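Local coordinates for extracellular solute-binding protein family 1 (Kribbella flavida, PDB 5IXP), which probably binds an as yet unidentified solute outside the cell membrane and delivers it to an ABC transporter for uptake, at residues 114-119 with 234-239; 142-147 with 261-266; 150-155 with 208-213; 169-174 with 199-204. All coordinates share one frame; numbering follows the deposited sequence.

Contact 1. Residues 114-119 with 234-239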
loop_
_atom_site.group_PDB
_atom_site.type_symbol
_atom_site.label_atom_id
_atom_site.label_comp_id
_atom_site.label_asym_id
_atom_site.label_seq_id
_atom_site.Cartn_x
_atom_site.Cartn_y
_atom_site.Cartn_z
ATOM N N GLY A 114 -3.788 -1.380 -3.028
ATOM C CA GLY A 114 -3.100 -2.633 -2.824
ATOM C C GLY A 114 -3.717 -3.435 -1.697
ATOM O O GLY A 114 -3.093 -3.654 -0.650
ATOM N N PRO A 115 -4.962 -3.885 -1.872
ATOM C CA PRO A 115 -5.596 -4.679 -0.809
ATOM C C PRO A 115 -4.825 -5.970 -0.589
ATOM O O PRO A 115 -4.364 -6.607 -1.538
ATOM C CB PRO A 115 -7.003 -4.940 -1.352
ATOM C CG PRO A 115 -6.808 -4.970 -2.839
ATOM C CD PRO A 115 -5.770 -3.877 -3.107
ATOM N N GLU A 116 -4.657 -6.342 0.677
ATOM C CA GLU A 116 -3.692 -7.365 1.043
ATOM C C GLU A 116 -4.348 -8.681 1.428
ATOM O O GLU A 116 -5.355 -8.706 2.143
ATOM C CB GLU A 116 -2.820 -6.893 2.197
ATOM C CG GLU A 116 -1.917 -5.724 1.803
ATOM C CD GLU A 116 -1.086 -5.257 2.953
ATOM O OE1 GLU A 116 -1.631 -4.580 3.846
ATOM O OE2 GLU A 116 0.112 -5.578 2.967
ATOM N N ALA A 117 -3.736 -9.768 0.980
ATOM C CA ALA A 117 -4.073 -11.117 1.409
ATOM C C ALA A 117 -2.831 -11.726 2.056
ATOM O O ALA A 117 -1.829 -11.043 2.274
ATOM C CB ALA A 117 -4.578 -11.943 0.226
ATOM N N ILE A 118 -2.893 -13.017 2.374
ATOM C CA ILE A 118 -1.702 -13.768 2.756
ATOM C C ILE A 118 -1.381 -14.737 1.631
ATOM O O ILE A 118 -2.178 -15.634 1.331
ATOM C CB ILE A 118 -1.871 -14.521 4.087
ATOM C CG1 ILE A 118 -2.148 -13.557 5.256
ATOM C CG2 ILE A 118 -0.619 -15.336 4.373
ATOM C CD1 ILE A 118 -1.023 -12.536 5.531
ATOM N N CYS A 119 -0.245 -14.542 0.977
ATOM C CA CYS A 119 0.221 -15.581 0.079
ATOM C C CYS A 119 1.092 -16.553 0.862
ATOM O O CYS A 119 1.629 -16.233 1.927
ATOM C CB CYS A 119 0.984 -15.002 -1.117
ATOM S SG CYS A 119 2.421 -13.990 -0.717
ATOM N N THR A 234 5.492 -17.434 3.985
ATOM C CA THR A 234 4.336 -16.553 3.821
ATOM C C THR A 234 4.794 -15.118 3.580
ATOM O O THR A 234 5.922 -14.737 3.907
ATOM C CB THR A 234 3.407 -16.539 5.044
ATOM O OG1 THR A 234 4.058 -15.845 6.122
ATOM C CG2 THR A 234 3.033 -17.957 5.502
HETATM N N MSE A 235 3.890 -14.322 3.012
HETATM C CA MSE A 235 4.048 -12.864 2.939
HETATM C C MSE A 235 2.702 -12.161 3.056
HETATM O O MSE A 235 1.698 -12.658 2.535
HETATM C CB MSE A 235 4.699 -12.421 1.619
HETATM C CG MSE A 235 6.193 -12.632 1.493
HETATM SE SE MSE A 235 6.798 -11.527 -0.005
HETATM C CE MSE A 235 6.652 -9.762 0.888
ATOM N N ALA A 236 2.684 -11.003 3.724
ATOM C CA ALA A 236 1.561 -10.090 3.586
ATOM C C ALA A 236 1.611 -9.512 2.180
ATOM O O ALA A 236 2.648 -9.005 1.743
ATOM C CB ALA A 236 1.621 -8.983 4.638
ATOM N N CYS A 237 0.496 -9.599 1.467
ATOM C CA CYS A 237 0.526 -9.642 0.009
ATOM C C CYS A 237 -0.535 -8.747 -0.620
ATOM O O CYS A 237 -1.672 -9.180 -0.821
ATOM C CB CYS A 237 0.322 -11.091 -0.434
ATOM S SG CYS A 237 0.638 -11.528 -2.111
ATOM N N PRO A 238 -0.196 -7.499 -0.971
ATOM C CA PRO A 238 -1.108 -6.727 -1.825
ATOM C C PRO A 238 -1.223 -7.382 -3.189
ATOM O O PRO A 238 -0.306 -8.063 -3.652
ATOM C CB PRO A 238 -0.439 -5.348 -1.921
ATOM C CG PRO A 238 1.031 -5.648 -1.736
ATOM C CD PRO A 238 1.068 -6.775 -0.720
ATOM N N GLY A 239 -2.370 -7.161 -3.837
ATOM C CA GLY A 239 -2.588 -7.729 -5.159
ATOM C C GLY A 239 -1.433 -7.500 -6.116
ATOM O O GLY A 239 -1.032 -8.409 -6.847
#

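Contact 2. Residues 142-147 with 261-266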
loop_
_atom_site.group_PDB
_atom_site.type_symbol
_atom_site.label_atom_id
_atom_site.label_comp_id
_atom_site.label_asym_id
_atom_site.label_seq_id
_atom_site.Cartn_x
_atom_site.Cartn_y
_atom_site.Cartn_z
ATOM N N PRO A 142 -6.922 -15.551 11.473
ATOM C CA PRO A 142 -7.874 -14.448 11.698
ATOM C C PRO A 142 -7.225 -13.227 12.336
ATOM O O PRO A 142 -7.663 -12.096 12.082
ATOM C CB PRO A 142 -8.937 -15.081 12.607
ATOM C CG PRO A 142 -8.207 -16.128 13.352
ATOM C CD PRO A 142 -7.221 -16.704 12.344
ATOM N N ASP A 143 -6.167 -13.420 13.119
ATOM C CA ASP A 143 -5.512 -12.332 13.824
ATOM C C ASP A 143 -4.015 -12.613 13.873
ATOM O O ASP A 143 -3.555 -13.708 13.534
ATOM C CB ASP A 143 -6.088 -12.154 15.229
ATOM C CG ASP A 143 -6.175 -13.453 15.990
ATOM O OD1 ASP A 143 -5.175 -14.180 16.069
ATOM O OD2 ASP A 143 -7.259 -13.755 16.517
ATOM N N TRP A 144 -3.251 -11.610 14.314
ATOM C CA TRP A 144 -1.799 -11.744 14.267
ATOM C C TRP A 144 -1.303 -12.784 15.262
ATOM O O TRP A 144 -0.345 -13.513 14.982
ATOM C CB TRP A 144 -1.138 -10.381 14.497
ATOM C CG TRP A 144 -1.376 -9.487 13.320
ATOM C CD1 TRP A 144 -2.266 -8.446 13.230
ATOM C CD2 TRP A 144 -0.761 -9.603 12.035
ATOM N NE1 TRP A 144 -2.222 -7.899 11.969
ATOM C CE2 TRP A 144 -1.311 -8.593 11.214
ATOM C CE3 TRP A 144 0.202 -10.467 11.496
ATOM C CZ2 TRP A 144 -0.920 -8.417 9.879
ATOM C CZ3 TRP A 144 0.587 -10.299 10.175
ATOM C CH2 TRP A 144 0.033 -9.278 9.380
ATOM N N THR A 145 -1.953 -12.887 16.417
ATOM C CA THR A 145 -1.563 -13.917 17.378
ATOM C C THR A 145 -1.661 -15.306 16.749
ATOM O O THR A 145 -0.741 -16.123 16.870
ATOM C CB THR A 145 -2.430 -13.809 18.628
ATOM O OG1 THR A 145 -2.198 -12.538 19.249
ATOM C CG2 THR A 145 -2.078 -14.908 19.618
ATOM N N SER A 146 -2.758 -15.573 16.036
ATOM C CA SER A 146 -2.909 -16.856 15.348
ATOM C C SER A 146 -1.893 -17.014 14.219
ATOM O O SER A 146 -1.395 -18.119 13.974
ATOM C CB SER A 146 -4.330 -16.991 14.806
ATOM O OG SER A 146 -5.278 -16.935 15.858
ATOM N N TYR A 147 -1.597 -15.925 13.506
ATOM C CA TYR A 147 -0.579 -15.975 12.457
ATOM C C TYR A 147 0.779 -16.396 13.021
ATOM O O TYR A 147 1.448 -17.283 12.471
ATOM C CB TYR A 147 -0.502 -14.607 11.772
ATOM C CG TYR A 147 0.580 -14.457 10.731
ATOM C CD1 TYR A 147 0.408 -14.959 9.439
ATOM C CD2 TYR A 147 1.758 -13.794 11.032
ATOM C CE1 TYR A 147 1.402 -14.800 8.466
ATOM C CE2 TYR A 147 2.753 -13.628 10.080
ATOM C CZ TYR A 147 2.570 -14.132 8.805
ATOM O OH TYR A 147 3.558 -13.955 7.881
ATOM N N ASP A 261 -7.696 -16.054 1.150
ATOM C CA ASP A 261 -8.611 -14.917 1.234
ATOM C C ASP A 261 -8.790 -14.526 2.700
ATOM O O ASP A 261 -9.818 -14.785 3.331
ATOM C CB ASP A 261 -9.942 -15.279 0.586
ATOM C CG ASP A 261 -10.908 -14.100 0.498
ATOM O OD1 ASP A 261 -10.576 -12.981 0.949
ATOM O OD2 ASP A 261 -12.020 -14.303 -0.019
ATOM N N VAL A 262 -7.753 -13.885 3.243
ATOM C CA VAL A 262 -7.699 -13.574 4.668
ATOM C C VAL A 262 -6.638 -12.510 4.857
ATOM O O VAL A 262 -5.704 -12.397 4.057
ATOM C CB VAL A 262 -7.385 -14.837 5.516
ATOM C CG1 VAL A 262 -5.945 -15.290 5.276
ATOM C CG2 VAL A 262 -7.603 -14.579 7.007
ATOM N N PHE A 263 -6.786 -11.717 5.920
ATOM C CA PHE A 263 -5.685 -10.881 6.345
ATOM C C PHE A 263 -5.793 -10.794 7.862
ATOM O O PHE A 263 -6.876 -10.472 8.377
ATOM C CB PHE A 263 -5.686 -9.478 5.727
ATOM C CG PHE A 263 -4.365 -8.782 5.855
ATOM C CD1 PHE A 263 -3.281 -9.195 5.086
ATOM C CD2 PHE A 263 -4.192 -7.740 6.749
ATOM C CE1 PHE A 263 -2.050 -8.574 5.196
ATOM C CE2 PHE A 263 -2.952 -7.108 6.868
ATOM C CZ PHE A 263 -1.885 -7.530 6.089
ATOM N N PRO A 264 -4.723 -11.090 8.595
ATOM C CA PRO A 264 -4.807 -11.055 10.058
ATOM C C PRO A 264 -5.241 -9.678 10.534
ATOM O O PRO A 264 -4.720 -8.656 10.081
ATOM C CB PRO A 264 -3.377 -11.394 10.506
ATOM C CG PRO A 264 -2.761 -12.103 9.331
ATOM C CD PRO A 264 -3.372 -11.428 8.123
ATOM N N GLY A 265 -6.221 -9.658 11.441
ATOM C CA GLY A 265 -6.773 -8.417 11.937
ATOM C C GLY A 265 -7.923 -7.870 11.127
ATOM O O GLY A 265 -8.514 -6.863 11.527
ATOM N N GLY A 266 -8.264 -8.498 10.007
ATOM C CA GLY A 266 -9.401 -8.067 9.221
ATOM C C GLY A 266 -9.045 -7.727 7.789
ATOM O O GLY A 266 -9.427 -8.448 6.862
HETATM O O HOH W 1 -9.525 -11.760 9.921
#

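Contact 3. Residues 150-155 with 208-213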
loop_
_atom_site.group_PDB
_atom_site.type_symbol
_atom_site.label_atom_id
_atom_site.label_comp_id
_atom_site.label_asym_id
_atom_site.label_seq_id
_atom_site.Cartn_x
_atom_site.Cartn_y
_atom_site.Cartn_z
ATOM N N ALA A 150 0.709 -20.067 14.251
ATOM C CA ALA A 150 0.895 -20.970 13.120
ATOM C C ALA A 150 2.348 -20.967 12.660
ATOM O O ALA A 150 2.889 -22.006 12.269
ATOM C CB ALA A 150 -0.035 -20.581 11.967
ATOM N N GLY A 151 2.999 -19.806 12.703
ATOM C CA GLY A 151 4.405 -19.750 12.326
ATOM C C GLY A 151 5.299 -20.563 13.246
ATOM O O GLY A 151 6.259 -21.193 12.797
ATOM N N ARG A 152 5.020 -20.533 14.547
ATOM C CA ARG A 152 5.812 -21.332 15.477
ATOM C C ARG A 152 5.576 -22.820 15.256
ATOM O O ARG A 152 6.521 -23.617 15.300
ATOM C CB ARG A 152 5.497 -20.926 16.916
ATOM C CG ARG A 152 5.958 -19.509 17.235
ATOM C CD ARG A 152 5.914 -19.210 18.712
ATOM N NE ARG A 152 4.596 -19.509 19.271
ATOM C CZ ARG A 152 3.590 -18.643 19.324
ATOM N NH1 ARG A 152 3.743 -17.407 18.848
ATOM N NH2 ARG A 152 2.429 -19.014 19.853
ATOM N N ARG A 153 4.317 -23.207 15.024
ATOM C CA ARG A 153 4.011 -24.578 14.634
ATOM C C ARG A 153 4.789 -24.970 13.383
ATOM O O ARG A 153 5.412 -26.040 13.331
ATOM C CB ARG A 153 2.500 -24.715 14.417
ATOM C CG ARG A 153 2.072 -25.987 13.723
ATOM C CD ARG A 153 0.575 -25.997 13.392
ATOM N NE ARG A 153 0.255 -27.101 12.489
ATOM C CZ ARG A 153 -0.953 -27.350 11.990
ATOM N NH1 ARG A 153 -1.982 -26.568 12.294
ATOM N NH2 ARG A 153 -1.129 -28.385 11.174
ATOM N N PHE A 154 4.762 -24.107 12.364
ATOM C CA PHE A 154 5.535 -24.334 11.146
ATOM C C PHE A 154 7.017 -24.475 11.453
ATOM O O PHE A 154 7.670 -25.423 11.002
ATOM C CB PHE A 154 5.302 -23.179 10.157
ATOM C CG PHE A 154 6.150 -23.256 8.909
ATOM C CD1 PHE A 154 5.708 -23.965 7.798
ATOM C CD2 PHE A 154 7.381 -22.614 8.840
ATOM C CE1 PHE A 154 6.483 -24.045 6.646
ATOM C CE2 PHE A 154 8.161 -22.691 7.695
ATOM C CZ PHE A 154 7.710 -23.405 6.595
ATOM N N LYS A 155 7.570 -23.521 12.205
ATOM C CA LYS A 155 9.009 -23.491 12.448
ATOM C C LYS A 155 9.474 -24.748 13.170
ATOM O O LYS A 155 10.572 -25.257 12.904
ATOM C CB LYS A 155 9.364 -22.246 13.257
ATOM C CG LYS A 155 10.844 -21.991 13.386
ATOM C CD LYS A 155 11.460 -21.765 12.030
ATOM C CE LYS A 155 12.954 -21.528 12.145
ATOM N NZ LYS A 155 13.679 -22.253 11.072
ATOM N N THR A 208 10.673 -12.834 15.986
ATOM C CA THR A 208 12.056 -12.954 15.524
ATOM C C THR A 208 12.864 -13.833 16.467
ATOM O O THR A 208 13.702 -14.625 16.023
ATOM C CB THR A 208 12.731 -11.580 15.378
ATOM O OG1 THR A 208 12.929 -10.970 16.665
ATOM C CG2 THR A 208 11.917 -10.652 14.478
ATOM N N GLU A 209 12.621 -13.715 17.772
ATOM C CA GLU A 209 13.319 -14.584 18.716
ATOM C C GLU A 209 12.921 -16.043 18.533
ATOM O O GLU A 209 13.693 -16.945 18.877
ATOM C CB GLU A 209 13.048 -14.130 20.146
ATOM C CG GLU A 209 13.650 -12.784 20.464
ATOM C CD GLU A 209 13.184 -12.239 21.793
ATOM O OE1 GLU A 209 12.210 -12.790 22.356
ATOM O OE2 GLU A 209 13.799 -11.262 22.272
ATOM N N ASP A 210 11.733 -16.296 18.004
ATOM C CA ASP A 210 11.288 -17.653 17.732
ATOM C C ASP A 210 11.714 -18.143 16.354
ATOM O O ASP A 210 11.288 -19.225 15.939
ATOM C CB ASP A 210 9.767 -17.748 17.886
ATOM C CG ASP A 210 9.307 -17.483 19.313
ATOM O OD1 ASP A 210 10.100 -17.737 20.245
ATOM O OD2 ASP A 210 8.157 -17.025 19.504
ATOM N N GLY A 211 12.550 -17.383 15.645
ATOM C CA GLY A 211 13.059 -17.818 14.360
ATOM C C GLY A 211 12.098 -17.653 13.208
ATOM O O GLY A 211 12.293 -18.265 12.154
ATOM N N LEU A 212 11.062 -16.832 13.367
ATOM C CA LEU A 212 10.032 -16.734 12.339
ATOM C C LEU A 212 10.426 -15.835 11.177
ATOM O O LEU A 212 9.758 -15.879 10.139
ATOM C CB LEU A 212 8.724 -16.237 12.958
ATOM C CG LEU A 212 7.747 -17.298 13.491
ATOM C CD1 LEU A 212 8.424 -18.454 14.176
ATOM C CD2 LEU A 212 6.686 -16.680 14.387
ATOM N N SER A 213 11.487 -15.043 11.309
ATOM C CA SER A 213 11.874 -14.087 10.280
ATOM C C SER A 213 13.057 -14.599 9.472
ATOM O O SER A 213 14.022 -15.122 10.030
ATOM C CB SER A 213 12.245 -12.732 10.888
ATOM O OG SER A 213 12.738 -11.859 9.880
HETATM O O HOH W 2 6.107 -16.001 18.196
#

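Contact 4. Residues 169-174 with 199-204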
loop_
_atom_site.group_PDB
_atom_site.type_symbol
_atom_site.label_atom_id
_atom_site.label_comp_id
_atom_site.label_asym_id
_atom_site.label_seq_id
_atom_site.Cartn_x
_atom_site.Cartn_y
_atom_site.Cartn_z
ATOM N N LEU A 169 8.555 -5.725 7.281
ATOM C CA LEU A 169 7.313 -5.791 6.503
ATOM C C LEU A 169 6.145 -6.282 7.355
ATOM O O LEU A 169 5.006 -5.844 7.151
ATOM C CB LEU A 169 7.477 -6.664 5.256
ATOM C CG LEU A 169 8.282 -6.053 4.099
ATOM C CD1 LEU A 169 8.078 -6.841 2.804
ATOM C CD2 LEU A 169 7.934 -4.586 3.888
ATOM N N THR A 170 6.400 -7.168 8.323
ATOM C CA THR A 170 5.341 -7.558 9.248
ATOM C C THR A 170 4.891 -6.366 10.087
ATOM O O THR A 170 3.691 -6.189 10.348
ATOM C CB THR A 170 5.816 -8.706 10.145
ATOM O OG1 THR A 170 6.332 -9.773 9.335
ATOM C CG2 THR A 170 4.668 -9.231 11.010
ATOM N N TRP A 171 5.844 -5.535 10.508
ATOM C CA TRP A 171 5.529 -4.301 11.223
ATOM C C TRP A 171 4.657 -3.379 10.388
ATOM O O TRP A 171 3.675 -2.815 10.889
ATOM C CB TRP A 171 6.829 -3.592 11.609
ATOM C CG TRP A 171 6.696 -2.135 12.032
ATOM C CD1 TRP A 171 6.737 -1.028 11.222
ATOM C CD2 TRP A 171 6.545 -1.647 13.369
ATOM N NE1 TRP A 171 6.608 0.119 11.978
ATOM C CE2 TRP A 171 6.492 -0.233 13.298
ATOM C CE3 TRP A 171 6.435 -2.265 14.617
ATOM C CZ2 TRP A 171 6.335 0.569 14.433
ATOM C CZ3 TRP A 171 6.284 -1.465 15.747
ATOM C CH2 TRP A 171 6.233 -0.064 15.645
ATOM N N GLU A 172 5.024 -3.178 9.120
ATOM C CA GLU A 172 4.203 -2.340 8.252
ATOM C C GLU A 172 2.772 -2.853 8.210
ATOM O O GLU A 172 1.817 -2.070 8.309
ATOM C CB GLU A 172 4.794 -2.298 6.843
ATOM C CG GLU A 172 6.151 -1.610 6.766
ATOM C CD GLU A 172 6.033 -0.103 6.993
ATOM O OE1 GLU A 172 5.701 0.632 6.033
ATOM O OE2 GLU A 172 6.232 0.344 8.137
ATOM N N ALA A 173 2.608 -4.170 8.092
ATOM C CA ALA A 173 1.271 -4.747 7.998
ATOM C C ALA A 173 0.476 -4.506 9.274
ATOM O O ALA A 173 -0.691 -4.098 9.217
ATOM C CB ALA A 173 1.363 -6.240 7.688
HETATM N N MSE A 174 1.093 -4.714 10.433
HETATM C CA MSE A 174 0.382 -4.559 11.696
HETATM C C MSE A 174 0.169 -3.105 12.087
HETATM O O MSE A 174 -0.921 -2.731 12.525
HETATM C CB MSE A 174 1.133 -5.273 12.820
HETATM C CG MSE A 174 1.276 -6.760 12.582
HETATM SE SE MSE A 174 2.219 -7.544 14.095
HETATM C CE MSE A 174 0.875 -7.137 15.467
ATOM N N ARG A 199 3.227 -2.895 22.159
ATOM C CA ARG A 199 2.780 -4.283 22.137
ATOM C C ARG A 199 2.987 -4.906 20.762
ATOM O O ARG A 199 3.349 -6.087 20.657
ATOM C CB ARG A 199 1.321 -4.385 22.580
ATOM C CG ARG A 199 1.202 -4.445 24.093
ATOM C CD ARG A 199 -0.166 -4.881 24.565
ATOM N NE ARG A 199 -0.280 -4.736 26.009
ATOM C CZ ARG A 199 -1.277 -5.238 26.728
ATOM N NH1 ARG A 199 -2.243 -5.925 26.130
ATOM N NH2 ARG A 199 -1.307 -5.058 28.043
ATOM N N THR A 200 2.746 -4.130 19.700
ATOM C CA THR A 200 3.041 -4.580 18.344
ATOM C C THR A 200 4.520 -4.900 18.190
ATOM O O THR A 200 4.895 -5.962 17.676
ATOM C CB THR A 200 2.622 -3.498 17.348
ATOM O OG1 THR A 200 1.217 -3.255 17.473
ATOM C CG2 THR A 200 2.946 -3.911 15.919
ATOM N N TRP A 201 5.374 -3.968 18.616
ATOM C CA TRP A 201 6.817 -4.196 18.630
ATOM C C TRP A 201 7.159 -5.485 19.372
ATOM O O TRP A 201 7.882 -6.347 18.852
ATOM C CB TRP A 201 7.500 -2.986 19.282
ATOM C CG TRP A 201 8.985 -3.110 19.544
ATOM C CD1 TRP A 201 9.587 -3.700 20.629
ATOM C CD2 TRP A 201 10.046 -2.577 18.741
ATOM N NE1 TRP A 201 10.956 -3.587 20.532
ATOM C CE2 TRP A 201 11.266 -2.899 19.386
ATOM C CE3 TRP A 201 10.087 -1.861 17.537
ATOM C CZ2 TRP A 201 12.514 -2.530 18.863
ATOM C CZ3 TRP A 201 11.327 -1.501 17.013
ATOM C CH2 TRP A 201 12.524 -1.838 17.675
ATOM N N ASP A 202 6.631 -5.644 20.590
ATOM C CA ASP A 202 6.979 -6.816 21.391
ATOM C C ASP A 202 6.593 -8.108 20.687
ATOM O O ASP A 202 7.345 -9.090 20.719
ATOM C CB ASP A 202 6.311 -6.750 22.764
ATOM C CG ASP A 202 6.953 -5.726 23.672
ATOM O OD1 ASP A 202 8.091 -5.307 23.391
ATOM O OD2 ASP A 202 6.325 -5.347 24.672
ATOM N N GLN A 203 5.421 -8.128 20.045
ATOM C CA GLN A 203 4.953 -9.358 19.415
ATOM C C GLN A 203 5.812 -9.730 18.208
ATOM O O GLN A 203 6.100 -10.914 17.987
ATOM C CB GLN A 203 3.482 -9.210 19.025
ATOM C CG GLN A 203 2.817 -10.495 18.590
ATOM C CD GLN A 203 1.298 -10.361 18.518
ATOM O OE1 GLN A 203 0.770 -9.265 18.336
ATOM N NE2 GLN A 203 0.592 -11.478 18.680
ATOM N N ILE A 204 6.229 -8.741 17.410
ATOM C CA ILE A 204 7.099 -9.043 16.279
ATOM C C ILE A 204 8.488 -9.432 16.759
ATOM O O ILE A 204 9.109 -10.352 16.212
ATOM C CB ILE A 204 7.159 -7.852 15.310
ATOM C CG1 ILE A 204 5.762 -7.565 14.792
ATOM C CG2 ILE A 204 8.110 -8.144 14.142
ATOM C CD1 ILE A 204 5.705 -6.320 13.944
#

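Contact 1. Residues 114-119 with 234-239
Residues 114-119 and 234-239 run antiparallel as neighbouring strands, their N-to-C directions 145° apart. Four inter-strand bonds form two pairs, A117 with C237 and C119 with M235. The straightest is A117 N to C237 O, 2.8 Å long and 171° at the hydrogen, although the donor sits above the carbonyl plane. A fifth bond runs from G239 N to P115 O, 3.1 Å, and this one lies in the carbonyl plane.

E116 forms a non-hydrogen-bonded pair with P238, and the two side chains lie side by side. E116 CB sits 4.0 Å from C237 O. E116 CG, turned anti to the carbonyl carbon, lies against the proline at 3.7 Å from P238 N. Beyond CG the chain stays extended (chi2 179°). This carries E116 OE2 past the ring to 4.0 Å from P238 CD, with A236 CB beside it. An alanine here would lose CG and the carboxylate, and would probably leave the P238 ring less well packed. F263 also packs on E116.

A117, C119, M235 and C237 share the opposite face. SG of C119 and SG of C237 are 3.3 Å apart, longer than a covalent S-S bond, in one of the two conformers of C119. SG of C119 takes the crowded position between backbone N and carbonyl carbon, and SG of C237 is anti to its N. A disulfide between these two residues has been observed in this protein. Helix 241-249 covers this cysteine face. The arrangement is a diagonal cross-strand cysteine pair in the sheet of a periplasmic-binding-protein fold.

Contact 2. Residues 142-147 with 261-266
D143 OD1 is gripped twice, by S146 N and by S146 OG, both S146 atoms lying 2.8 Å away. The amide meets it nearly along the C-O axis, and the hydroxyl comes from above the carboxylate plane. This is the N-cap of helix 144-157. Facing it is a type II turn from F263 to G266.

One backbone bond joins the two, from G265 N to P142 O, 2.9 Å and 164° at the hydrogen. A water in donating position also sits 2.9 Å from P142 O, and its bond to F263 O is weak. G265 has phi 89°, where a side chain would strike the preceding carbonyl.

P264 carries the apolar contact. P264 CB sits over the face of the W144 six-membered ring, a CH-pi contact 3.6 Å from the centroid. The same ring turns its edge to the face of F263, offset, with the planes at 89°. An alanine in place of W144 would remove the indole and would probably leave P264 and F263 loosely packed. W144 NE1 bonds to Q177 OE1, and Q177 NE2 to P264 O. On the helix side, Y147 CB touches P264 CG at 4.2 Å.

Contact 3. Residues 150-155 with 208-213
L212, K155, R152 and D210 make most of the first shell between helix 144-157 and the turn after helix 195-209. L212 CD1 lies 3.8 Å from G151 O and also touches K155 CB. G151 lets the leucine come close, since a CB there would fall about 3.2 Å from L212 CD2.

K155 lies along the turn. Its CG is anti to the backbone N, and the chain bends at chi2 (62°) and again at chi4. CG passes D210 O, and K155 CE comes to 3.3 Å from G211 O. The NZ beyond it bonds to S161 O and M158 O, which hold the tip in place.

On the more exposed side R152 bends at chi3. R152 CD comes to 3.2 Å from D210 OD2, but no salt bridge forms. The nearest charged atoms, R152 NE and D210 OD2, are 4.3 Å apart, and the guanidinium and carboxylate planes are 70° apart. A water bridges the pair instead. It accepts from R152 NH1 in the guanidinium plane, and the water donates to D210 OD2 at 2.6 Å.

In the next shell, the L212 backbone is hydrogen-bonded to W163 and F164. G211 has positive phi (79°), and its N bonds to T208 O at 3.0 Å. The turn is a Schellman motif with G211 as the C-prime residue, a classic helix C-terminus, here packed against the side of a second helix.

Contact 4. Residues 169-174 with 199-204
CG of M174, a selenomethionine, is anti to the carbonyl carbon and the chain is straight at chi2 (-179°), which brings SE to I204 CG1. The bend at chi3 then places CE, and the extended chi2 of I204 places CD1. The two side chains reach tip to tip, with M174 SE 3.6 Å from I204 CG1.

I204 CD1 goes deeper. It presses on the backbone of the other helix, 3.4 Å from W171 CA, and also touches W171 CB. The W171 side chain, its CG anti to the backbone N, crosses I204 at about a right angle. Its edge approaches the backbone of W201, with W171 CZ3 3.9 Å from W201 N, and W201 CB is also touched. The contact is edge-on for the W171 ring, and the two indoles do not stack.

T200 CG2, anti to the backbone N, touches both W171 CE3 and M174 CB, at 3.8 Å from M174 CB. T200 OG1 turns to its own helix and bonds to L196 O. M174 CE ends 3.6 Å from Q203 OE1, while Q203 NE2 bonds to T145 OG1. No hydrogen bond crosses between the segments, so the contact is mainly apolar packing.

The short segments run roughly antiparallel at 144°, with axes 10.4 Å apart at closest. Helix 356-371 flanks the tryptophan side, where W171 NE1 bonds to N360 OD1. Helix 144-157 packs on M174 and Q203 through W144 and F148, and strand 232-238 lies against L169 and A173.

Contacts 1, 2 and 4 touch one another, and contact 3 adjoins contacts 2 and 4 along helices 144-157 and 195-209. Contacts 1 and 2 have centres about 12 Å apart. They meet through a probable hydrogen bond of 2.6 Å between T234 OG1 and Y147 OH, and I118 packs on P264. Contact 4 joins contact 2 where W144 CE2 lies 3.5 Å from M174 CG. It reaches contact 1 through L169 and A173. Contact 3 lies farthest out, about 25 Å from the chain centre. A bound formic acid, probably from the crystallisation liquor, comes within about 4 Å of G239 of contact 1 at the nearest atoms.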